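Local coordinates for protein endo-1,4-beta-xylanase (PDB 7AX7) that cleaves acetyl groups from acetylated xylan, using a bound cobalt ion, as the CE4 deacetylase domain of a multidomain bacterial xylanase, at residues V41-Q50 against S86-V94; A143-L151 against K198-Q206. All coordinates share one frame; numbering follows the deposited sequence.

Contact 1 (V41-Q50 against S86-V94)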
loop_
_atom_site.group_PDB
_atom_site.type_symbol
_atom_site.label_atom_id
_atom_site.label_comp_id
_atom_site.label_asym_id
_atom_site.label_seq_id
_atom_site.Cartn_x
_atom_site.Cartn_y
_atom_site.Cartn_z
ATOM N N VAL A 41 9.126 5.072 10.375
ATOM C CA VAL A 41 10.131 4.009 10.402
ATOM C C VAL A 41 11.140 4.378 11.487
ATOM O O VAL A 41 11.990 5.244 11.289
ATOM C CB VAL A 41 10.809 3.825 9.039
ATOM C CG1 VAL A 41 11.965 2.831 9.139
ATOM C CG2 VAL A 41 9.806 3.367 7.988
ATOM N N ASN A 42 11.052 3.716 12.638
ATOM C CA ASN A 42 11.906 4.046 13.776
ATOM C C ASN A 42 11.974 2.836 14.710
ATOM O O ASN A 42 11.406 1.774 14.430
ATOM C CB ASN A 42 11.373 5.291 14.498
ATOM C CG ASN A 42 9.909 5.151 14.856
ATOM O OD1 ASN A 42 9.543 4.281 15.644
ATOM N ND2 ASN A 42 9.061 5.984 14.263
ATOM N N SER A 43 12.677 3.003 15.837
ATOM C CA SER A 43 12.846 1.885 16.765
ATOM C C SER A 43 11.521 1.423 17.359
ATOM O O SER A 43 11.402 0.253 17.744
ATOM C CB SER A 43 13.829 2.256 17.878
ATOM O OG SER A 43 13.439 3.459 18.508
ATOM N N ASN A 44 10.515 2.302 17.417
ATOM C CA ASN A 44 9.199 1.899 17.907
ATOM C C ASN A 44 8.470 0.979 16.926
ATOM O O ASN A 44 7.603 0.199 17.337
ATOM C CB ASN A 44 8.334 3.132 18.187
ATOM C CG ASN A 44 8.851 3.962 19.344
ATOM O OD1 ASN A 44 9.440 3.439 20.285
ATOM N ND2 ASN A 44 8.620 5.265 19.283
ATOM N N THR A 45 8.769 1.067 15.637
ATOM C CA THR A 45 8.077 0.257 14.634
ATOM C C THR A 45 8.946 -0.853 14.051
ATOM O O THR A 45 8.464 -1.617 13.207
ATOM C CB THR A 45 7.561 1.147 13.495
ATOM O OG1 THR A 45 8.650 1.922 12.969
ATOM C CG2 THR A 45 6.463 2.075 13.993
ATOM N N LEU A 46 10.208 -0.955 14.477
ATOM C CA LEU A 46 11.132 -1.937 13.912
ATOM C C LEU A 46 10.552 -3.348 13.921
ATOM O O LEU A 46 10.572 -4.048 12.902
ATOM C CB LEU A 46 12.449 -1.910 14.689
ATOM C CG LEU A 46 13.437 -3.022 14.335
ATOM C CD1 LEU A 46 13.888 -2.886 12.884
ATOM C CD2 LEU A 46 14.630 -2.981 15.282
ATOM N N SER A 47 10.051 -3.797 15.071
ATOM C CA SER A 47 9.631 -5.184 15.164
ATOM C C SER A 47 8.449 -5.459 14.245
ATOM O O SER A 47 8.327 -6.570 13.721
ATOM C CB SER A 47 9.319 -5.549 16.617
ATOM O OG SER A 47 8.250 -4.777 17.122
ATOM N N ILE A 48 7.613 -4.451 13.991
ATOM C CA ILE A 48 6.496 -4.612 13.063
ATOM C C ILE A 48 7.012 -4.750 11.634
ATOM O O ILE A 48 6.593 -5.640 10.884
ATOM C CB ILE A 48 5.517 -3.431 13.205
ATOM C CG1 ILE A 48 4.813 -3.478 14.566
ATOM C CG2 ILE A 48 4.502 -3.379 12.038
ATOM C CD1 ILE A 48 4.115 -2.152 14.931
ATOM N N MET A 49 7.950 -3.879 11.244
ATOM C CA MET A 49 8.536 -3.976 9.909
ATOM C C MET A 49 9.295 -5.292 9.728
ATOM O O MET A 49 9.263 -5.889 8.646
ATOM C CB MET A 49 9.451 -2.778 9.655
ATOM C CG MET A 49 8.728 -1.430 9.773
ATOM S SD MET A 49 9.783 0.005 9.493
ATOM C CE MET A 49 10.499 -0.394 7.891
ATOM N N GLN A 50 9.992 -5.758 10.770
ATOM C CA GLN A 50 10.656 -7.053 10.665
ATOM C C GLN A 50 9.644 -8.161 10.396
ATOM O O GLN A 50 9.878 -9.037 9.553
ATOM C CB GLN A 50 11.445 -7.356 11.939
ATOM C CG GLN A 50 12.676 -6.481 12.167
ATOM C CD GLN A 50 13.357 -6.808 13.485
ATOM O OE1 GLN A 50 12.719 -6.825 14.537
ATOM N NE2 GLN A 50 14.657 -7.085 13.429
ATOM N N SER A 86 15.866 4.839 1.956
ATOM C CA SER A 86 17.043 4.427 2.718
ATOM C C SER A 86 16.679 4.047 4.153
ATOM O O SER A 86 17.309 3.152 4.730
ATOM C CB SER A 86 18.117 5.519 2.673
ATOM O OG SER A 86 17.626 6.753 3.133
ATOM N N ALA A 87 15.657 4.684 4.739
ATOM C CA ALA A 87 15.181 4.244 6.053
ATOM C C ALA A 87 14.677 2.801 6.008
ATOM O O ALA A 87 14.944 2.010 6.920
ATOM C CB ALA A 87 14.078 5.175 6.563
ATOM N N ILE A 88 13.944 2.441 4.957
ATOM C CA ILE A 88 13.422 1.085 4.840
ATOM C C ILE A 88 14.543 0.096 4.525
ATOM O O ILE A 88 14.587 -1.013 5.080
ATOM C CB ILE A 88 12.309 1.045 3.782
ATOM C CG1 ILE A 88 11.100 1.847 4.269
ATOM C CG2 ILE A 88 11.935 -0.391 3.460
ATOM C CD1 ILE A 88 10.068 2.114 3.188
ATOM N N LYS A 89 15.474 0.481 3.645
ATOM C CA LYS A 89 16.590 -0.401 3.307
ATOM C C LYS A 89 17.510 -0.614 4.502
ATOM O O LYS A 89 17.900 -1.750 4.806
ATOM C CB LYS A 89 17.375 0.175 2.132
ATOM C CG LYS A 89 18.590 -0.662 1.728
ATOM C CD LYS A 89 18.176 -2.056 1.275
ATOM C CE LYS A 89 19.359 -2.815 0.685
ATOM N NZ LYS A 89 18.974 -4.198 0.265
ATOM N N ASN A 90 17.858 0.468 5.200
ATOM C CA ASN A 90 18.801 0.371 6.308
ATOM C C ASN A 90 18.194 -0.235 7.563
ATOM O O ASN A 90 18.948 -0.662 8.445
ATOM C CB ASN A 90 19.371 1.747 6.649
ATOM C CG ASN A 90 20.269 2.272 5.571
ATOM O OD1 ASN A 90 20.732 1.518 4.712
ATOM N ND2 ASN A 90 20.531 3.567 5.602
ATOM N N SER A 91 16.866 -0.250 7.685
ATOM C CA SER A 91 16.250 -0.838 8.869
ATOM C C SER A 91 16.037 -2.337 8.708
ATOM O O SER A 91 16.441 -3.109 9.580
ATOM C CB SER A 91 14.918 -0.149 9.204
ATOM O OG SER A 91 13.961 -0.280 8.162
ATOM N N VAL A 92 15.405 -2.767 7.617
ATOM C CA VAL A 92 15.046 -4.178 7.490
ATOM C C VAL A 92 15.456 -4.760 6.138
ATOM O O VAL A 92 15.034 -5.864 5.780
ATOM C CB VAL A 92 13.540 -4.387 7.735
ATOM C CG1 VAL A 92 13.153 -3.886 9.127
ATOM C CG2 VAL A 92 12.709 -3.704 6.639
ATOM N N GLY A 93 16.272 -4.034 5.381
ATOM C CA GLY A 93 16.996 -4.634 4.272
ATOM C C GLY A 93 16.239 -4.835 2.973
ATOM O O GLY A 93 16.710 -5.588 2.116
ATOM N N VAL A 94 15.096 -4.182 2.774
ATOM C CA VAL A 94 14.343 -4.372 1.538
ATOM C C VAL A 94 14.333 -3.082 0.739
ATOM O O VAL A 94 14.457 -1.976 1.278
ATOM C CB VAL A 94 12.901 -4.870 1.765
ATOM C CG1 VAL A 94 12.912 -6.158 2.564
ATOM C CG2 VAL A 94 12.052 -3.798 2.429
#
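Two helices on the outside of the NodB-homology fold, 46-54 and 74-92, meet here through the start of the first, with the loop leading into it, and the last turns of the second. Their short segments cross at -83° with axes 10.6 Å apart, and no hydrogen bond joins them, so the fit is one of apolar branches. Val92 is at the centre of the contact. Its CG1 reaches Met49 CB at 3.9 Å and Leu46 CD1 at 4.0 Å, and also lies against Gln50 CG, where the aliphatic base of an exposed glutamine serves as well as a hydrocarbon. The side chains of Leu46 and Val92 run past each other in opposite senses, whereas Met49 crosses Val92 at about a right angle. A bend at the thioether (chi3 54°) swings Met49 CE in beside Ser91 OG, 3.5 Å away, a van der Waals contact that a flexible methionine can make. Ser91 suits this apolar seam because its hydroxyl is turned back on its own helix, OG donating to Ala87 O at 2.8 Å. From the loop, Val41 spreads its two methyls: CG1 rests on Ala87 CB at 4.1 Å, the small alanine letting the loop come close, while CG2 meets Ile88 CG1 at 4.2 Å. Towards the sheet, Met49 and Ile88 both press on Leu36 of strand 33-36 and Leu59 of strand 58-61; Val92 also touches Leu59, so the two helices pack together over neighbouring parallel strands.

Contact 2 (A143-L151 against K198-Q206); sequences AAKDGQIIL and KIWSNANGQ
Asn202 and Gln148 meet amide to amide, their side chains crossing at about a right angle with the amide planes 53° apart. Asn202 ND2 gives one proton to Gln148 OE1 at 2.9 Å, almost straight at 176°, and the other to Asp146 O at 3.0 Å; both acceptors lie in or close to the plane of the Asn202 amide. With CG anti to the backbone N (chi1 -170°), Asn202 swings this amide over the type II turn 145-148. Its OD1 faces the other way and accepts from Asn204 N, an Asx turn within its own segment. Gln148 folds at chi2, bringing OE1 back to the junction, where Lys145 NZ approaches it at 2.6 Å from the face opposite Asn202 ND2. Gripped by two donors, the Gln148 amide is probably fixed in its rotation.

Two backbone bonds, Ala203 N to Gly147 O at 3.1 Å and Ile149 N to Ser201 O at 3.0 Å, form a single bridge between Gln148 and Asn202. The place of Gly147 calls for glycine, since a CB would run into Asn202 OD1 and its own preceding carbonyl. Ile149 lays CB and CG1 against Ser201 O and continues towards Leu185 of helix 182-189, while Ser201 OG turns to Gly121 N of strand 118-123. An alanine in place of Asn202 would probably leave Asp146 O and Gln148 OE1 without this donor and the 202-204 turn without its side-chain acceptor. One primary amide thus satisfies two acceptors and a backbone N-H in a buried place, joining the C-terminal tail to the start of strand 148-153 by directed polar bonds.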
loop_
_atom_site.group_PDB
_atom_site.type_symbol
_atom_site.label_atom_id
_atom_site.label_comp_id
_atom_site.label_asym_id
_atom_site.label_seq_id
_atom_site.Cartn_x
_atom_site.Cartn_y
_atom_site.Cartn_z
ATOM N N ALA A 143 -14.940 -3.320 -5.392
ATOM C CA ALA A 143 -13.836 -2.789 -6.177
ATOM C C ALA A 143 -13.011 -3.884 -6.839
ATOM O O ALA A 143 -12.242 -3.600 -7.762
ATOM C CB ALA A 143 -12.934 -1.931 -5.290
ATOM N N ALA A 144 -13.169 -5.123 -6.399
ATOM C CA ALA A 144 -12.321 -6.203 -6.869
ATOM C C ALA A 144 -12.587 -6.485 -8.333
ATOM O O ALA A 144 -13.737 -6.607 -8.758
ATOM C CB ALA A 144 -12.560 -7.470 -6.046
ATOM N N LYS A 145 -11.512 -6.580 -9.099
ATOM C CA LYS A 145 -11.528 -7.249 -10.385
ATOM C C LYS A 145 -10.105 -7.700 -10.647
ATOM O O LYS A 145 -9.163 -7.259 -9.975
ATOM C CB LYS A 145 -12.072 -6.354 -11.509
ATOM C CG LYS A 145 -11.302 -5.087 -11.770
ATOM C CD LYS A 145 -12.005 -4.246 -12.828
ATOM C CE LYS A 145 -11.678 -2.756 -12.702
ATOM N NZ LYS A 145 -10.276 -2.411 -13.106
ATOM N N ASP A 146 -9.965 -8.624 -11.593
ATOM C CA ASP A 146 -8.659 -9.173 -11.942
ATOM C C ASP A 146 -7.647 -8.058 -12.180
ATOM O O ASP A 146 -7.879 -7.165 -12.996
ATOM C CB ASP A 146 -8.800 -10.039 -13.192
ATOM C CG ASP A 146 -7.543 -10.810 -13.510
ATOM O OD1 ASP A 146 -6.647 -10.892 -12.642
ATOM O OD2 ASP A 146 -7.459 -11.341 -14.633
ATOM N N GLY A 147 -6.528 -8.104 -11.454
ATOM C CA GLY A 147 -5.454 -7.142 -11.619
ATOM C C GLY A 147 -5.571 -5.867 -10.810
ATOM O O GLY A 147 -4.689 -5.006 -10.918
ATOM N N GLN A 148 -6.606 -5.729 -9.979
ATOM C CA GLN A 148 -6.897 -4.464 -9.309
ATOM C C GLN A 148 -6.092 -4.294 -8.025
ATOM O O GLN A 148 -5.874 -5.248 -7.268
ATOM C CB GLN A 148 -8.389 -4.364 -8.980
ATOM C CG GLN A 148 -8.863 -2.959 -8.617
ATOM C CD GLN A 148 -8.808 -1.994 -9.805
ATOM O OE1 GLN A 148 -8.825 -2.416 -10.964
ATOM N NE2 GLN A 148 -8.744 -0.700 -9.515
ATOM N N ILE A 149 -5.676 -3.064 -7.776
ATOM C CA ILE A 149 -5.034 -2.664 -6.532
ATOM C C ILE A 149 -6.091 -1.989 -5.673
ATOM O O ILE A 149 -6.838 -1.137 -6.162
ATOM C CB ILE A 149 -3.850 -1.714 -6.799
ATOM C CG1 ILE A 149 -2.780 -2.407 -7.654
ATOM C CG2 ILE A 149 -3.262 -1.173 -5.489
ATOM C CD1 ILE A 149 -1.798 -1.434 -8.339
ATOM N N ILE A 150 -6.159 -2.364 -4.398
ATOM C CA ILE A 150 -7.155 -1.833 -3.475
ATOM C C ILE A 150 -6.435 -1.111 -2.339
ATOM O O ILE A 150 -5.492 -1.652 -1.746
ATOM C CB ILE A 150 -8.087 -2.939 -2.949
ATOM C CG1 ILE A 150 -8.894 -3.534 -4.114
ATOM C CG2 ILE A 150 -9.043 -2.390 -1.879
ATOM C CD1 ILE A 150 -9.706 -4.761 -3.738
ATOM N N LEU A 151 -6.871 0.113 -2.056
ATOM C CA LEU A 151 -6.206 1.000 -1.109
ATOM C C LEU A 151 -6.970 1.002 0.211
ATOM O O LEU A 151 -8.142 1.400 0.254
ATOM C CB LEU A 151 -6.104 2.414 -1.684
ATOM C CG LEU A 151 -5.255 3.451 -0.941
ATOM C CD1 LEU A 151 -4.847 4.572 -1.882
ATOM C CD2 LEU A 151 -5.982 4.008 0.280
ATOM N N LYS A 198 3.035 8.059 -15.197
ATOM C CA LYS A 198 1.866 7.195 -15.133
ATOM C C LYS A 198 1.554 6.868 -13.681
ATOM O O LYS A 198 2.458 6.745 -12.852
ATOM C CB LYS A 198 2.102 5.901 -15.908
ATOM C CG LYS A 198 0.899 4.982 -16.007
ATOM C CD LYS A 198 1.185 3.853 -16.982
ATOM C CE LYS A 198 -0.021 2.924 -17.135
ATOM N NZ LYS A 198 -1.142 3.575 -17.877
ATOM N N ILE A 199 0.271 6.726 -13.371
ATOM C CA ILE A 199 -0.142 6.247 -12.056
ATOM C C ILE A 199 -1.086 5.063 -12.248
ATOM O O ILE A 199 -2.079 5.165 -12.978
ATOM C CB ILE A 199 -0.787 7.364 -11.206
ATOM C CG1 ILE A 199 -1.077 6.858 -9.784
ATOM C CG2 ILE A 199 -2.047 7.880 -11.841
ATOM C CD1 ILE A 199 -1.128 7.988 -8.736
ATOM N N TRP A 200 -0.774 3.948 -11.586
ATOM C CA TRP A 200 -1.408 2.656 -11.825
ATOM C C TRP A 200 -2.470 2.357 -10.773
ATOM O O TRP A 200 -2.241 2.553 -9.576
ATOM C CB TRP A 200 -0.381 1.523 -11.770
ATOM C CG TRP A 200 0.748 1.542 -12.747
ATOM C CD1 TRP A 200 1.960 2.159 -12.596
ATOM C CD2 TRP A 200 0.800 0.851 -13.998
ATOM N NE1 TRP A 200 2.760 1.910 -13.695
ATOM C CE2 TRP A 200 2.070 1.111 -14.571
ATOM C CE3 TRP A 200 -0.108 0.047 -14.701
ATOM C CZ2 TRP A 200 2.451 0.596 -15.817
ATOM C CZ3 TRP A 200 0.280 -0.470 -15.940
ATOM C CH2 TRP A 200 1.544 -0.193 -16.481
ATOM N N SER A 201 -3.617 1.847 -11.220
ATOM C CA SER A 201 -4.594 1.223 -10.338
ATOM C C SER A 201 -4.851 -0.240 -10.667
ATOM O O SER A 201 -5.444 -0.948 -9.845
ATOM C CB SER A 201 -5.928 1.987 -10.379
ATOM O OG SER A 201 -5.745 3.307 -9.905
ATOM N N ASN A 202 -4.427 -0.703 -11.838
ATOM C CA ASN A 202 -4.624 -2.071 -12.288
ATOM C C ASN A 202 -3.446 -2.414 -13.184
ATOM O O ASN A 202 -2.989 -1.571 -13.959
ATOM C CB ASN A 202 -5.955 -2.232 -13.042
ATOM C CG ASN A 202 -6.307 -3.686 -13.324
ATOM O OD1 ASN A 202 -5.637 -4.356 -14.111
ATOM N ND2 ASN A 202 -7.379 -4.173 -12.699
ATOM N N ALA A 203 -2.941 -3.640 -13.064
ATOM C CA ALA A 203 -1.820 -4.030 -13.910
ATOM C C ALA A 203 -2.084 -3.795 -15.400
ATOM O O ALA A 203 -1.127 -3.728 -16.180
ATOM C CB ALA A 203 -1.465 -5.491 -13.653
ATOM N N ASN A 204 -3.348 -3.659 -15.821
ATOM C CA ASN A 204 -3.636 -3.369 -17.226
ATOM C C ASN A 204 -3.471 -1.892 -17.587
ATOM O O ASN A 204 -3.544 -1.550 -18.773
ATOM C CB ASN A 204 -5.047 -3.843 -17.606
ATOM C CG ASN A 204 -6.150 -2.984 -17.002
ATOM O OD1 ASN A 204 -5.906 -1.893 -16.480
ATOM N ND2 ASN A 204 -7.382 -3.476 -17.089
ATOM N N GLY A 205 -3.254 -1.015 -16.607
ATOM C CA GLY A 205 -2.895 0.370 -16.871
ATOM C C GLY A 205 -3.968 1.239 -17.492
ATOM O O GLY A 205 -3.656 2.340 -17.961
ATOM N N GLN A 206 -5.223 0.799 -17.502
ATOM C CA GLN A 206 -6.276 1.571 -18.156
ATOM C C GLN A 206 -6.916 2.606 -17.234
ATOM O O GLN A 206 -7.701 2.275 -16.350
ATOM C CB GLN A 206 -7.336 0.626 -18.715
ATOM C CG GLN A 206 -6.836 -0.133 -19.932
ATOM C CD GLN A 206 -7.806 -1.186 -20.405
ATOM O OE1 GLN A 206 -9.013 -1.078 -20.182
ATOM N NE2 GLN A 206 -7.283 -2.220 -21.059
#

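The two contacts lie on opposite sides of the chain's centre, about 27 Å apart between centres, and share no helix or strand. Contact 1 is the more peripheral, a partly buried helix-to-helix seam over strands 33-36 and 58-61, held by methyl and methylene packing. Contact 2 is buried and joins a central strand, 148-153, to the tail after strand 199-200, with four hydrogen bonds crossing it. The difference follows place: within a helix most backbone groups are paired internally, so in contact 1 side chains make the contact, whereas turns and strand ends present carbonyls and N-H groups that amide side chains and a partner backbone answer.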